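Local coordinates for putative capsid protein of prophage (PDB 3BQW) that is probably a major capsid protein of an E. coli prophage, a building block of the phage head shell, at residues 302-306 / 307-311. Residues are numbered along the deposited sequence; the frame is centred on the assembly and turned at random.
Sequences EAVRT and GATQN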
loop_
_atom_site.group_PDB
_atom_site.type_symbol
_atom_site.label_atom_id
_atom_site.label_comp_id
_atom_site.label_asym_id
_atom_site.label_seq_id
_atom_site.Cartn_x
_atom_site.Cartn_y
_atom_site.Cartn_z
ATOM N N GLU A 302 4.643 -17.170 -20.771
ATOM C CA GLU A 302 4.592 -16.282 -21.939
ATOM C C GLU A 302 5.405 -15.026 -21.676
ATOM O O GLU A 302 6.014 -14.463 -22.591
ATOM C CB GLU A 302 3.150 -15.930 -22.308
ATOM C CG GLU A 302 3.002 -15.000 -23.513
ATOM C CD GLU A 302 3.377 -15.629 -24.859
ATOM O OE1 GLU A 302 3.573 -16.871 -24.941
ATOM O OE2 GLU A 302 3.467 -14.866 -25.857
ATOM N N ALA A 303 5.400 -14.575 -20.425
ATOM C CA ALA A 303 6.313 -13.516 -20.000
ATOM C C ALA A 303 7.760 -14.001 -20.172
ATOM O O ALA A 303 8.586 -13.302 -20.760
ATOM C CB ALA A 303 6.036 -13.099 -18.546
ATOM N N VAL A 304 8.047 -15.204 -19.674
ATOM C CA VAL A 304 9.406 -15.794 -19.798
ATOM C C VAL A 304 9.806 -15.991 -21.274
ATOM O O VAL A 304 10.886 -15.556 -21.678
ATOM C CB VAL A 304 9.578 -17.131 -18.995
ATOM C CG1 VAL A 304 10.887 -17.806 -19.349
ATOM C CG2 VAL A 304 9.520 -16.884 -17.502
ATOM N N ARG A 305 8.923 -16.603 -22.069
ATOM C CA ARG A 305 9.167 -16.812 -23.519
ATOM C C ARG A 305 9.575 -15.532 -24.258
ATOM O O ARG A 305 10.500 -15.536 -25.055
ATOM C CB ARG A 305 7.904 -17.284 -24.215
ATOM C CG ARG A 305 7.608 -18.760 -24.210
ATOM C CD ARG A 305 6.883 -19.161 -25.516
ATOM N NE ARG A 305 5.984 -18.128 -26.089
ATOM C CZ ARG A 305 6.308 -17.250 -27.061
ATOM N NH1 ARG A 305 7.526 -17.220 -27.603
ATOM N NH2 ARG A 305 5.409 -16.368 -27.497
ATOM N N THR A 306 8.847 -14.446 -23.988
ATOM C CA THR A 306 8.947 -13.200 -24.758
ATOM C C THR A 306 9.911 -12.189 -24.132
ATOM O O THR A 306 9.971 -11.024 -24.555
ATOM C CB THR A 306 7.561 -12.581 -24.900
ATOM O OG1 THR A 306 6.982 -12.358 -23.601
ATOM C CG2 THR A 306 6.664 -13.534 -25.679
ATOM N N GLY A 307 10.674 -12.646 -23.136
ATOM C CA GLY A 307 11.608 -11.785 -22.411
ATOM C C GLY A 307 10.969 -10.574 -21.733
ATOM O O GLY A 307 11.541 -9.475 -21.779
ATOM N N ALA A 308 9.791 -10.764 -21.126
ATOM C CA ALA A 308 9.052 -9.655 -20.466
ATOM C C ALA A 308 8.891 -9.849 -18.923
ATOM O O ALA A 308 7.932 -9.349 -18.290
ATOM C CB ALA A 308 7.713 -9.477 -21.135
ATOM N N THR A 309 9.859 -10.558 -18.331
ATOM C CA THR A 309 9.839 -10.936 -16.926
ATOM C C THR A 309 10.125 -9.761 -15.974
ATOM O O THR A 309 9.772 -9.800 -14.780
ATOM C CB THR A 309 10.860 -12.071 -16.657
ATOM O OG1 THR A 309 12.201 -11.568 -16.792
ATOM C CG2 THR A 309 10.645 -13.258 -17.633
ATOM N N GLN A 310 10.779 -8.727 -16.489
ATOM C CA GLN A 310 11.154 -7.606 -15.663
ATOM C C GLN A 310 10.077 -6.567 -15.790
ATOM O O GLN A 310 10.107 -5.746 -16.687
ATOM C CB GLN A 310 12.526 -7.066 -16.059
ATOM C CG GLN A 310 13.054 -6.022 -15.108
ATOM C CD GLN A 310 14.573 -5.899 -15.107
ATOM O OE1 GLN A 310 15.223 -5.976 -16.147
ATOM N NE2 GLN A 310 15.145 -5.682 -13.918
ATOM N N ASN A 311 9.123 -6.610 -14.858
ATOM C CA ASN A 311 7.880 -5.844 -14.940
ATOM C C ASN A 311 7.183 -5.737 -13.592
ATOM O O ASN A 311 7.147 -6.714 -12.847
ATOM C CB ASN A 311 6.916 -6.558 -15.909
ATOM C CG ASN A 311 6.908 -5.946 -17.299
ATOM O OD1 ASN A 311 6.781 -4.730 -17.445
ATOM N ND2 ASN A 311 7.037 -6.787 -18.324
#
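Gly307 and Ala308 turn back on Val304 and Ala303 to close helix 301-305 with a Schellman motif, Gly307 standing as the C-prime residue in a left-handed conformation (positive phi, 58°). The outer bond of the motif, Ala308 N to Ala303 O at 2.8 Å, is nearly straight, with an N-H...O angle of 169°. The inner one, Gly307 N to Val304 O at 3.3 Å, is longer, and its donor sits above the carbonyl plane. Across the turn, the side chains of Val304 and Thr309 meet methyl to methyl, CG2 to CG2 at 3.8 Å. Thr309 CG2 also lies 3.6 Å from Val304 CA and rests against Ala303 O, a small van der Waals contact at the end of the helix. On Val304 the touching branch is the one anti to the carbonyl carbon, while CG1 lies anti to the backbone N (chi1 170°). Thr306 folds its hydroxyl back along the helix: OG1, set between its own N and carbonyl carbon, reaches Glu302 O in the carbonyl plane at a short 2.5 Å. Thr306 N shares that acceptor, and Ala308 CB packs loosely against OG1. On the helix flank Arg305 holds the Glu302 carboxylate with two nitrogens, NE on OE1 and NH2 on OE2, with both carboxylate oxygens lying out of the guanidinium plane. Further on, Asn311 ND2 binds Ala308 O at 2.7 Å. Tyr314 of strand 314-319 touches Ala303 and Ala308, and Gln310 NE2 bonds to Thr41 O, tying the surface turn to its neighbours. The carbonyls of Glu302, Ala303 and Val304, at the helix's last turn, are thus met by a hydroxyl and by backbone N-H groups, and the nearby salt bridge would probably offset, in part, the charges of Glu302 and Arg305.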